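PDB 4N04: Glyoxalase/bleomycin resistance protein/dioxygenase from Catenulispora acidiphila, which is of unknown function but may act as a dioxygenase, having the two-module fold of the glyoxalase and bleomycin-resistance (vicinal oxygen chelate) superfamily. Local coordinates for residues 15-20 and 37-42; 23-26 and 30-33; 42-45 and 49-52; 70-75 and 95-100; 99-104 and 109-114. The protein carries 1 engineered substitution. All blocks are in the same frame, centred on the assembly; numbering follows the deposited sequence.

Interaction 1 (15-20 and 37-42); sequences GDFGAA and HETEAV
Phe17 carries this contact almost alone, and it packs against main chain more than against side chains. One face of its ring lies on the backbone of Thr39: CA of Thr39 sits 3.7 Å from the Phe17 ring centroid and only 14° off the ring normal, a CH-pi contact. The carbonyl of the preceding residue shares that face, with Glu38 O 3.5 Å from Phe17 CE2. At the ring edge, near its plane, lies the amide N of Ala41.

Apolar side-chain contacts are few. Phe17 CZ meets Ala41 CB at 3.9 Å, while Phe17 CB touches Thr39 CG2 at 4.0 Å. The ring reaches the other segment because CG is anti to the backbone N (chi1 -178°), which swings it out from the first turn of the helix.

Polar bonds work within each segment and around it, not across. Asp16 is the N-cap of helix 17-28, its OD2 taking a weak bond from Ala19 N at 3.0 Å. Glu55 ties the two sides together, its carboxylate accepting from Phe17 N and its backbone bonding to that of Thr39. Residues 37-40 form a type I beta turn ending at Glu40, whose CB points away from residues 15-20. Glu40 OE2 bonds to the amine of a bound 2-[N-cyclohexylamino]ethane sulfonic acid, probably from the crystallisation liquor, though such molecules can mark pockets.

The start of the helix thus packs on the turn leading into strand 40-46, within the beta-alpha-beta-beta-beta topology of the vicinal oxygen chelate superfamily.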
# COMPACT_ATOMS: atom_id res chain seq x y z
N GLY A 15 -6.09 -7.01 -10.43
CA GLY A 15 -6.59 -7.32 -11.77
C GLY A 15 -5.51 -7.20 -12.83
O GLY A 15 -4.88 -8.19 -13.19
N ASP A 16 -5.27 -6.01 -13.38
CA ASP A 16 -4.14 -5.78 -14.28
C ASP A 16 -2.86 -5.58 -13.49
O ASP A 16 -2.76 -4.63 -12.71
CB ASP A 16 -4.41 -4.59 -15.20
CG ASP A 16 -3.14 -4.04 -15.84
OD1 ASP A 16 -2.17 -4.80 -16.10
OD2 ASP A 16 -3.10 -2.83 -16.10
N PHE A 17 -1.88 -6.45 -13.69
CA PHE A 17 -0.64 -6.35 -12.93
C PHE A 17 0.10 -5.03 -13.17
O PHE A 17 0.49 -4.35 -12.21
CB PHE A 17 0.26 -7.54 -13.20
CG PHE A 17 1.54 -7.52 -12.42
CD1 PHE A 17 1.56 -7.94 -11.10
CD2 PHE A 17 2.72 -7.08 -12.99
CE1 PHE A 17 2.74 -7.93 -10.36
CE2 PHE A 17 3.90 -7.07 -12.27
CZ PHE A 17 3.91 -7.50 -10.95
N GLY A 18 0.28 -4.66 -14.43
CA GLY A 18 0.96 -3.42 -14.78
C GLY A 18 0.41 -2.17 -14.12
O GLY A 18 1.16 -1.35 -13.58
N ALA A 19 -0.92 -2.00 -14.14
CA ALA A 19 -1.54 -0.84 -13.50
C ALA A 19 -1.26 -0.86 -12.00
O ALA A 19 -0.93 0.16 -11.40
CB ALA A 19 -3.03 -0.81 -13.76
N ALA A 20 -1.39 -2.04 -11.41
CA ALA A 20 -1.21 -2.18 -9.97
C ALA A 20 0.24 -1.91 -9.56
O ALA A 20 0.50 -1.22 -8.57
CB ALA A 20 -1.67 -3.57 -9.50
N HIS A 37 7.55 -13.99 -9.46
CA HIS A 37 7.35 -14.33 -10.86
C HIS A 37 6.91 -13.11 -11.66
O HIS A 37 7.07 -11.99 -11.20
CB HIS A 37 6.40 -15.52 -11.04
CG HIS A 37 4.98 -15.25 -10.65
ND1 HIS A 37 4.10 -14.59 -11.48
CD2 HIS A 37 4.29 -15.56 -9.53
CE1 HIS A 37 2.92 -14.50 -10.88
NE2 HIS A 37 3.01 -15.08 -9.70
N GLU A 38 6.36 -13.31 -12.85
CA GLU A 38 6.09 -12.17 -13.72
C GLU A 38 4.90 -11.31 -13.31
O GLU A 38 4.90 -10.11 -13.56
CB GLU A 38 5.96 -12.58 -15.17
CG GLU A 38 6.65 -11.59 -16.08
CD GLU A 38 6.15 -11.63 -17.51
OE1 GLU A 38 5.00 -12.09 -17.72
OE2 GLU A 38 6.91 -11.20 -18.41
N THR A 39 3.88 -11.92 -12.72
CA THR A 39 2.76 -11.13 -12.22
C THR A 39 2.69 -11.11 -10.68
O THR A 39 1.62 -11.22 -10.08
CB THR A 39 1.43 -11.56 -12.86
OG1 THR A 39 1.27 -12.98 -12.73
CG2 THR A 39 1.44 -11.21 -14.34
N GLU A 40 3.86 -10.94 -10.06
CA GLU A 40 3.99 -10.88 -8.62
C GLU A 40 5.15 -9.99 -8.21
O GLU A 40 6.27 -10.15 -8.68
CB GLU A 40 4.24 -12.26 -8.04
CG GLU A 40 3.14 -12.71 -7.14
CD GLU A 40 3.56 -13.83 -6.22
OE1 GLU A 40 3.41 -15.01 -6.60
OE2 GLU A 40 4.04 -13.50 -5.11
N ALA A 41 4.87 -9.05 -7.32
CA ALA A 41 5.88 -8.12 -6.86
C ALA A 41 5.80 -8.01 -5.34
O ALA A 41 4.72 -7.88 -4.77
CB ALA A 41 5.69 -6.77 -7.51
N VAL A 42 6.96 -8.07 -4.70
CA VAL A 42 7.09 -8.00 -3.25
C VAL A 42 7.88 -6.76 -2.85
O VAL A 42 8.94 -6.49 -3.41
CB VAL A 42 7.86 -9.22 -2.73
CG1 VAL A 42 8.07 -9.13 -1.23
CG2 VAL A 42 7.15 -10.50 -3.10

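Interaction 2 (23-26 and 30-33); sequences WYRS and AEPT
Arg25 and Glu31 meet in a salt bridge at the protein surface, NH1 of Arg25 standing 2.8 Å from OE1 of Glu31. The carboxylate oxygen lies at the guanidinium edge, yet the N-H points poorly at it: the angle at hydrogen is 121° and the bond counts as weak. With the two planes turned 41° apart, the groups do not pair flat in a two-pronged bridge. Glu31 OE2 is also near, 3.2 Å from Arg25 NH1, and touches the arginine chain at CD. Arg25 bends at chi3 (-52°) and Glu31 at chi2, and these two kinks bring the charged ends together. Glu31 also touches a crystal neighbour, which may influence its pose.

Residues 30-33 form the connection from helix 17-28 to strand 34-37, so the bridge spans the alpha-to-beta step in a chain order of strand, helix and three strands, the beta-alpha-beta-beta-beta pattern of this superfamily. Ala30 O, packed 3.3 Å from Arg25 CG, accepts a hydrogen bond from Trp43 NE1, and the indole N-H is thereby satisfied as well. Thr33 OG1 bonds to the backbone N of Gln44, fastening the same connection to strand 40-46 a second time.

On the helix, Ser26 O accepts from NE of Arg82, and Ser26 OG has a weak bond to Ala22 O. Tyr24 OH bonds to Asp103 OD2, a link to the turn that follows strand 97-102 in the other sheet. The face of the Tyr24 ring is met by its neighbour, Trp23 CE3 standing 3.5 Å above its centre.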
# COMPACT_ATOMS: atom_id res chain seq x y z
N TRP A 23 0.91 1.83 -9.71
CA TRP A 23 0.25 2.50 -8.60
C TRP A 23 0.96 2.25 -7.27
O TRP A 23 1.26 3.19 -6.54
CB TRP A 23 -1.21 2.10 -8.52
CG TRP A 23 -1.99 2.90 -7.52
CD1 TRP A 23 -2.62 4.09 -7.74
CD2 TRP A 23 -2.21 2.57 -6.15
NE1 TRP A 23 -3.22 4.52 -6.59
CE2 TRP A 23 -2.98 3.61 -5.59
CE3 TRP A 23 -1.82 1.51 -5.32
CZ2 TRP A 23 -3.38 3.61 -4.26
CZ3 TRP A 23 -2.22 1.51 -4.00
CH2 TRP A 23 -2.99 2.56 -3.48
N TYR A 24 1.24 1.00 -6.94
CA TYR A 24 1.91 0.71 -5.67
C TYR A 24 3.31 1.31 -5.62
O TYR A 24 3.79 1.71 -4.55
CB TYR A 24 1.93 -0.80 -5.38
CG TYR A 24 0.60 -1.32 -4.85
CD1 TYR A 24 0.34 -1.36 -3.48
CD2 TYR A 24 -0.39 -1.74 -5.72
CE1 TYR A 24 -0.87 -1.81 -2.99
CE2 TYR A 24 -1.59 -2.19 -5.26
CZ TYR A 24 -1.84 -2.23 -3.89
OH TYR A 24 -3.05 -2.69 -3.43
N ARG A 25 3.97 1.38 -6.77
CA ARG A 25 5.28 2.02 -6.87
C ARG A 25 5.17 3.49 -6.46
O ARG A 25 5.89 3.95 -5.56
CB ARG A 25 5.82 1.91 -8.30
CG ARG A 25 7.32 1.67 -8.36
CD ARG A 25 7.92 2.26 -9.64
NE ARG A 25 7.22 1.81 -10.83
CZ ARG A 25 7.52 0.69 -11.49
NH1 ARG A 25 8.50 -0.09 -11.05
NH2 ARG A 25 6.83 0.35 -12.58
N SER A 26 4.26 4.21 -7.11
CA SER A 26 3.99 5.60 -6.76
C SER A 26 3.68 5.76 -5.27
O SER A 26 4.27 6.60 -4.60
CB SER A 26 2.84 6.14 -7.59
OG SER A 26 3.15 6.12 -8.98
N ALA A 30 8.96 3.35 -3.84
CA ALA A 30 10.08 2.43 -3.96
C ALA A 30 9.73 1.41 -5.02
O ALA A 30 8.57 1.24 -5.38
CB ALA A 30 10.37 1.75 -2.65
N GLU A 31 10.76 0.76 -5.53
CA GLU A 31 10.62 -0.29 -6.51
C GLU A 31 10.46 -1.58 -5.74
O GLU A 31 10.91 -1.67 -4.59
CB GLU A 31 11.88 -0.36 -7.37
CG GLU A 31 12.05 0.83 -8.30
CD GLU A 31 11.33 0.62 -9.61
OE1 GLU A 31 10.98 -0.54 -9.91
OE2 GLU A 31 11.12 1.62 -10.34
N PRO A 32 9.82 -2.57 -6.35
CA PRO A 32 9.69 -3.88 -5.72
C PRO A 32 11.06 -4.39 -5.26
O PRO A 32 12.03 -4.23 -5.99
CB PRO A 32 9.17 -4.75 -6.85
CG PRO A 32 8.37 -3.82 -7.67
CD PRO A 32 9.05 -2.49 -7.60
N THR A 33 11.13 -4.97 -4.07
CA THR A 33 12.36 -5.62 -3.63
C THR A 33 12.72 -6.83 -4.51
O THR A 33 13.89 -7.09 -4.76
CB THR A 33 12.27 -6.03 -2.16
OG1 THR A 33 11.97 -4.87 -1.36
CG2 THR A 33 13.56 -6.66 -1.68

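Interaction 3 (42-45 and 49-52); sequences VWQL and RLLY
Trp43 and Leu51 face each other as an antiparallel hydrogen-bonded pair, and the indole is set edge-on to its partner's backbone: Leu51 O lies near the ring plane, 3.6 Å from Trp43 CE3. The same oxygen takes the Trp43 amide in a bond of 2.7 Å from N to O, nearly straight at 176°. The return bond, Leu51 N to Trp43 O, is 2.9 Å long. On this side Leu45 slants over Leu51, its CD1 reaching 4.1 Å from Leu51 CB. Helix 17-28 covers the patch, Leu21, Tyr24 and Leu28 packing on Trp43 and Leu28 also on Leu51.

Strands 40-46 and 49-55 form a beta hairpin in the middle of a four-stranded mixed sheet, flanked by strand 34-37 beyond the first and strand 8-14 beyond the second. Toward the turn, the bond from Leu45 N to Arg49 O is longer, at 3.0 Å.

The opposite face carries the non-hydrogen-bonded pairs. Leu50 CD2 is the hub there, lying 3.9 Å from Val42 CG1 and touching the amide oxygen of Gln44, OE1, on its other flank. Val42 spreads its two methyls between partners: CG1 goes to Leu50, while CG2 rests 3.8 Å from Tyr52 CB. Only the root of Tyr52 takes part, since chi1 of 73° places CG between the backbone N and the carbonyl carbon and carries the ring clear of residues 42-45. The Tyr52 side chain comes within about 4 Å of a bound 2-[N-cyclohexylamino]ethane sulfonic acid, probably from the crystallisation liquor. Phe9 of strand 8-14 packs on Val42, Leu50 and Tyr52 alike.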
# COMPACT_ATOMS: atom_id res chain seq x y z
N VAL A 42 6.96 -8.07 -4.70
CA VAL A 42 7.09 -8.00 -3.25
C VAL A 42 7.88 -6.76 -2.85
O VAL A 42 8.94 -6.49 -3.41
CB VAL A 42 7.86 -9.22 -2.73
CG1 VAL A 42 8.07 -9.13 -1.23
CG2 VAL A 42 7.15 -10.50 -3.10
N TRP A 43 7.36 -5.99 -1.90
CA TRP A 43 8.10 -4.88 -1.31
C TRP A 43 8.45 -5.24 0.11
O TRP A 43 7.58 -5.61 0.90
CB TRP A 43 7.28 -3.60 -1.25
CG TRP A 43 7.09 -2.89 -2.53
CD1 TRP A 43 7.75 -1.77 -2.94
CD2 TRP A 43 6.15 -3.21 -3.56
NE1 TRP A 43 7.28 -1.38 -4.17
CE2 TRP A 43 6.31 -2.24 -4.57
CE3 TRP A 43 5.20 -4.22 -3.72
CZ2 TRP A 43 5.54 -2.25 -5.74
CZ3 TRP A 43 4.44 -4.23 -4.88
CH2 TRP A 43 4.61 -3.25 -5.87
N GLN A 44 9.73 -5.12 0.45
CA GLN A 44 10.11 -5.14 1.85
C GLN A 44 9.99 -3.72 2.37
O GLN A 44 10.70 -2.83 1.90
CB GLN A 44 11.52 -5.64 2.05
CG GLN A 44 11.92 -5.60 3.51
CD GLN A 44 13.02 -6.58 3.81
OE1 GLN A 44 13.01 -7.70 3.32
NE2 GLN A 44 13.98 -6.14 4.61
N LEU A 45 9.08 -3.53 3.31
CA LEU A 45 8.81 -2.21 3.87
C LEU A 45 9.77 -1.99 5.02
O LEU A 45 10.24 -0.89 5.26
CB LEU A 45 7.37 -2.14 4.36
CG LEU A 45 6.36 -2.52 3.29
CD1 LEU A 45 4.94 -2.40 3.81
CD2 LEU A 45 6.54 -1.66 2.04
N ARG A 49 8.36 -7.25 7.59
CA ARG A 49 7.09 -6.65 7.19
C ARG A 49 7.11 -6.36 5.71
O ARG A 49 7.72 -5.38 5.27
CB ARG A 49 6.84 -5.34 7.93
CG ARG A 49 6.40 -5.50 9.37
CD ARG A 49 7.55 -5.69 10.29
NE ARG A 49 8.41 -4.52 10.36
CZ ARG A 49 8.87 -4.03 11.50
NH1 ARG A 49 8.52 -4.59 12.65
NH2 ARG A 49 9.65 -2.97 11.50
N LEU A 50 6.43 -7.20 4.93
CA LEU A 50 6.48 -7.07 3.48
C LEU A 50 5.08 -7.00 2.91
O LEU A 50 4.13 -7.51 3.51
CB LEU A 50 7.24 -8.24 2.85
CG LEU A 50 8.63 -8.53 3.43
CD1 LEU A 50 8.54 -9.54 4.57
CD2 LEU A 50 9.57 -9.03 2.35
N LEU A 51 4.96 -6.36 1.76
CA LEU A 51 3.70 -6.25 1.06
C LEU A 51 3.90 -6.84 -0.32
O LEU A 51 4.90 -6.55 -0.98
CB LEU A 51 3.30 -4.78 0.93
CG LEU A 51 2.13 -4.44 0.01
CD1 LEU A 51 0.82 -4.93 0.60
CD2 LEU A 51 2.07 -2.93 -0.27
N TYR A 52 2.96 -7.67 -0.77
CA TYR A 52 3.03 -8.17 -2.14
C TYR A 52 1.72 -8.09 -2.92
O TYR A 52 0.63 -8.22 -2.36
CB TYR A 52 3.61 -9.59 -2.18
CG TYR A 52 2.69 -10.68 -1.69
CD1 TYR A 52 1.92 -11.43 -2.58
CD2 TYR A 52 2.60 -10.98 -0.33
CE1 TYR A 52 1.08 -12.45 -2.13
CE2 TYR A 52 1.77 -12.00 0.13
CZ TYR A 52 1.01 -12.73 -0.77
OH TYR A 52 0.18 -13.73 -0.31

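Interaction 4 (70-75 and 95-100); sequences EDLDAV and GVRKVT
The first turn of helix 72-81 lands on strand 97-102 here, a helix-on-sheet contact in the sheet formed by strands 64-69, 108-113, 97-102 and 88-91, with Leu72 as the wedge between Arg97 and Val99. One methyl does most of the work: Leu72 CD2 is 3.5 Å from Arg97 CB and 3.8 Å from Val99 CG1. It also stands over one face of the Arg97 guanidinium, 3.8 Å above the plane and off toward the rim. With Leu72 CG anti to the backbone N (chi1 -169°), the branch reaches the strand, where Leu72 and Val99 slide past each other in opposite directions. Leu76, one turn further along the helix, packs on both Arg97 and Val99, and Phe111 of the neighbouring strand touches Leu72.

The polar part lies beside this apolar core. Arg97 bends at chi3, and the Asp73 carboxylate lies at the edge of its guanidinium, the two planes nearly perpendicular. A salt bridge from Asp73 OD2 to Arg97 NH2 is likely, but the two atoms are modelled too close together, so their exact positions are doubtful. Glu113 of strand 108-113 forms a second salt bridge to Arg97 NH2.

Asp71 is the N-cap of the helix. Its backbone O accepts from Val75 N at 3.3 Å, and its side chain caps the turn with a bond from Ala74 N to Asp71 OD2 of 3.1 Å, the donor coming from above the carboxylate plane.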
# COMPACT_ATOMS: atom_id res chain seq x y z
N GLU A 70 5.79 6.15 11.16
CA GLU A 70 6.33 7.24 11.96
C GLU A 70 5.91 8.58 11.38
O GLU A 70 5.45 9.45 12.11
CB GLU A 70 7.86 7.14 12.04
CG GLU A 70 8.39 5.86 12.67
CD GLU A 70 9.88 5.94 12.98
OE1 GLU A 70 10.27 6.80 13.80
OE2 GLU A 70 10.66 5.15 12.40
N ASP A 71 6.07 8.74 10.07
CA ASP A 71 5.84 10.04 9.43
C ASP A 71 4.71 9.99 8.41
O ASP A 71 4.95 9.83 7.21
CB ASP A 71 7.13 10.52 8.75
CG ASP A 71 7.10 12.01 8.41
OD1 ASP A 71 8.19 12.60 8.21
OD2 ASP A 71 6.00 12.60 8.33
N LEU A 72 3.47 10.15 8.88
CA LEU A 72 2.31 10.11 8.00
C LEU A 72 2.37 11.21 6.94
O LEU A 72 1.95 11.00 5.80
CB LEU A 72 1.03 10.23 8.81
CG LEU A 72 -0.25 9.92 8.04
CD1 LEU A 72 -0.18 8.54 7.40
CD2 LEU A 72 -1.44 10.01 8.96
N ASP A 73 2.89 12.37 7.32
CA ASP A 73 2.93 13.51 6.41
C ASP A 73 3.82 13.22 5.22
O ASP A 73 3.55 13.67 4.11
CB ASP A 73 3.42 14.76 7.15
CG ASP A 73 2.50 15.17 8.28
OD1 ASP A 73 2.50 16.36 8.67
OD2 ASP A 73 1.77 14.29 8.79
N ALA A 74 4.89 12.47 5.47
CA ALA A 74 5.83 12.11 4.42
C ALA A 74 5.15 11.17 3.44
O ALA A 74 5.22 11.36 2.23
CB ALA A 74 7.07 11.47 5.01
N VAL A 75 4.50 10.15 4.00
CA VAL A 75 3.72 9.20 3.21
C VAL A 75 2.78 9.99 2.32
O VAL A 75 2.75 9.80 1.11
CB VAL A 75 2.89 8.26 4.11
CG1 VAL A 75 1.97 7.38 3.27
CG2 VAL A 75 3.80 7.40 4.98
N GLY A 95 -6.10 13.96 17.24
CA GLY A 95 -5.33 14.45 16.12
C GLY A 95 -4.69 13.32 15.34
O GLY A 95 -4.06 13.55 14.31
N VAL A 96 -4.84 12.09 15.83
CA VAL A 96 -4.35 10.94 15.10
C VAL A 96 -5.12 10.74 13.80
O VAL A 96 -6.35 10.61 13.81
CB VAL A 96 -4.43 9.65 15.92
CG1 VAL A 96 -4.49 8.43 15.00
CG2 VAL A 96 -3.25 9.57 16.87
N ARG A 97 -4.40 10.71 12.69
CA ARG A 97 -5.02 10.49 11.40
C ARG A 97 -4.95 9.04 10.93
O ARG A 97 -4.02 8.31 11.25
CB ARG A 97 -4.37 11.38 10.33
CG ARG A 97 -4.60 12.85 10.52
CD ARG A 97 -3.65 13.62 9.63
NE ARG A 97 -2.29 13.54 10.15
CZ ARG A 97 -1.21 13.88 9.47
NH1 ARG A 97 -1.32 14.31 8.22
NH2 ARG A 97 -0.01 13.78 10.02
N LYS A 98 -5.97 8.65 10.18
CA LYS A 98 -5.90 7.49 9.32
C LYS A 98 -6.20 8.01 7.92
O LYS A 98 -7.20 8.68 7.72
CB LYS A 98 -6.93 6.45 9.74
CG LYS A 98 -6.98 5.21 8.85
CD LYS A 98 -8.10 4.30 9.30
CE LYS A 98 -8.65 3.45 8.16
NZ LYS A 98 -9.96 2.84 8.53
N VAL A 99 -5.33 7.73 6.96
CA VAL A 99 -5.68 8.06 5.58
C VAL A 99 -5.74 6.83 4.69
O VAL A 99 -4.88 5.94 4.75
CB VAL A 99 -4.82 9.22 4.98
CG1 VAL A 99 -3.92 9.89 6.05
CG2 VAL A 99 -4.04 8.76 3.78
N THR A 100 -6.78 6.77 3.87
CA THR A 100 -7.04 5.58 3.10
C THR A 100 -6.82 5.78 1.62
O THR A 100 -7.35 6.71 1.02
CB THR A 100 -8.46 5.09 3.33
OG1 THR A 100 -8.68 4.89 4.73
CG2 THR A 100 -8.70 3.77 2.59

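Interaction 5 (99-104 and 109-114); sequences VTYLDP and IAFGEV
Tyr101 and Phe111 meet rim to rim on the closely packed side of this strand pair. The ring centroids are 5.6 Å apart and the planes stand at 87°, yet neither ring covers the face of the other; the nearest carbons are Tyr101 CD2 and Phe111 CD2, at 3.6 Å. Both rings leave their strands with CG anti to the carbonyl carbon (chi1 -69° and -67°); like first torsions on antiparallel strands turn the two rings toward each other, and the side chains cross at about a right angle on the diagonal between the pairs. Helix 72-81 covers them, Leu76 lying on Tyr101 and Leu72 on Phe111, while Trp23 and Tyr24 of helix 17-28 pack on Tyr101 and Ile109 respectively.

Four backbone bonds hold the strands underneath. Val99 N reaches Phe111 O at 2.8 Å and Phe111 N returns to Val99 O at the same 2.8 Å. Further along, Tyr101 N bonds to Ile109 O at 2.8 Å, and Ile109 N reaches Tyr101 O at 2.9 Å.

The other face is much looser. Thr100 and Ala110 form a non-hydrogen-bonded pair whose side chains barely meet, OG1 of Thr100 lying 4.1 Å from CB of Ala110. Toward the turn Leu102 is exposed; at the other end Glu113 and Val114 are poorly ordered, although Glu113 has a salt bridge to Arg97. At the turn Asp103 OD1 accepts from Ser107 N, which helps close the loop.

The hairpin supplies the last two strands of a beta-alpha-beta-beta-beta module, the unit of the vicinal oxygen chelate fold.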
# COMPACT_ATOMS: atom_id res chain seq x y z
N VAL A 99 -5.33 7.73 6.96
CA VAL A 99 -5.68 8.06 5.58
C VAL A 99 -5.74 6.83 4.69
O VAL A 99 -4.88 5.94 4.75
CB VAL A 99 -4.82 9.22 4.98
CG1 VAL A 99 -3.92 9.89 6.05
CG2 VAL A 99 -4.04 8.76 3.78
N THR A 100 -6.78 6.77 3.87
CA THR A 100 -7.04 5.58 3.10
C THR A 100 -6.82 5.78 1.62
O THR A 100 -7.35 6.71 1.02
CB THR A 100 -8.46 5.09 3.33
OG1 THR A 100 -8.68 4.89 4.73
CG2 THR A 100 -8.70 3.77 2.59
N TYR A 101 -6.06 4.87 1.02
CA TYR A 101 -5.88 4.87 -0.42
C TYR A 101 -6.68 3.74 -1.04
O TYR A 101 -6.83 2.67 -0.45
CB TYR A 101 -4.41 4.70 -0.77
CG TYR A 101 -3.58 5.90 -0.40
CD1 TYR A 101 -3.39 6.95 -1.29
CD2 TYR A 101 -2.99 5.99 0.86
CE1 TYR A 101 -2.63 8.06 -0.95
CE2 TYR A 101 -2.23 7.11 1.22
CZ TYR A 101 -2.06 8.13 0.31
OH TYR A 101 -1.30 9.23 0.65
N LEU A 102 -7.20 3.98 -2.24
CA LEU A 102 -7.82 2.92 -3.01
C LEU A 102 -6.94 2.60 -4.21
O LEU A 102 -6.66 3.48 -5.02
CB LEU A 102 -9.21 3.35 -3.47
CG LEU A 102 -10.20 3.57 -2.34
CD1 LEU A 102 -11.51 4.11 -2.86
CD2 LEU A 102 -10.41 2.30 -1.53
N ASP A 103 -6.50 1.34 -4.33
CA ASP A 103 -5.70 0.90 -5.48
C ASP A 103 -6.58 0.82 -6.73
O ASP A 103 -7.80 0.96 -6.62
CB ASP A 103 -4.90 -0.40 -5.17
CG ASP A 103 -5.73 -1.70 -5.27
OD1 ASP A 103 -6.92 -1.69 -5.66
OD2 ASP A 103 -5.15 -2.76 -4.97
N PRO A 104 -5.98 0.63 -7.92
CA PRO A 104 -6.79 0.60 -9.15
C PRO A 104 -7.99 -0.37 -9.14
O PRO A 104 -8.97 -0.12 -9.83
CB PRO A 104 -5.77 0.19 -10.21
CG PRO A 104 -4.51 0.82 -9.74
CD PRO A 104 -4.54 0.67 -8.23
N ILE A 109 -5.76 0.55 1.13
CA ILE A 109 -4.48 0.60 1.82
C ILE A 109 -4.48 1.81 2.75
O ILE A 109 -4.42 2.95 2.29
CB ILE A 109 -3.29 0.76 0.84
CG1 ILE A 109 -3.44 -0.19 -0.34
CG2 ILE A 109 -1.97 0.52 1.55
CD1 ILE A 109 -3.33 -1.65 0.03
N ALA A 110 -4.56 1.56 4.05
CA ALA A 110 -4.61 2.66 5.01
C ALA A 110 -3.29 2.91 5.72
O ALA A 110 -2.51 1.98 5.99
CB ALA A 110 -5.73 2.43 6.03
N PHE A 111 -3.05 4.18 6.01
CA PHE A 111 -1.85 4.62 6.72
C PHE A 111 -2.26 5.43 7.93
O PHE A 111 -2.96 6.43 7.81
CB PHE A 111 -0.98 5.48 5.82
CG PHE A 111 -0.37 4.74 4.68
CD1 PHE A 111 0.90 4.20 4.79
CD2 PHE A 111 -1.05 4.59 3.49
CE1 PHE A 111 1.48 3.52 3.74
CE2 PHE A 111 -0.49 3.91 2.42
CZ PHE A 111 0.78 3.37 2.55
N GLY A 112 -1.82 4.98 9.09
CA GLY A 112 -2.10 5.68 10.33
C GLY A 112 -0.84 6.12 11.02
O GLY A 112 0.27 5.93 10.52
N GLU A 113 -1.01 6.72 12.19
CA GLU A 113 0.12 7.19 12.97
C GLU A 113 -0.22 7.24 14.46
O GLU A 113 -1.38 7.38 14.85
CB GLU A 113 0.56 8.58 12.49
CG GLU A 113 -0.53 9.63 12.55
CD GLU A 113 0.02 11.04 12.47
OE1 GLU A 113 1.24 11.20 12.21
OE2 GLU A 113 -0.75 12.00 12.68
N VAL A 114 0.82 7.14 15.27
CA VAL A 114 0.69 7.16 16.73
C VAL A 114 0.34 8.57 17.26
O VAL A 114 0.59 9.58 16.60
CB VAL A 114 1.98 6.62 17.37
CG1 VAL A 114 2.45 5.38 16.61
CG2 VAL A 114 3.07 7.67 17.33

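Interactions 1 to 3 gather around the sheet of strands 8-14, 34-37, 40-46 and 49-55, whereas interactions 4 and 5 belong to the sheet of strands 64-69, 88-91, 97-102 and 108-113. Interaction 2 is nested inside the loop closed by interaction 1, both using helix 17-28; interaction 3 begins at Val42, where interaction 1 ends. Interactions 4 and 5 share Val99 and Thr100, their centres about 8 Å apart. Interactions 1 and 4 lie farthest apart, about 26 Å between centres, on opposite sides of the chain's centre. Residues 23-26 touch residues 99-104, tying helix 17-28 to the second sheet. The matching 1-4-3-2 strand order is consistent with the paired beta-alpha-beta-beta-beta modules of this superfamily.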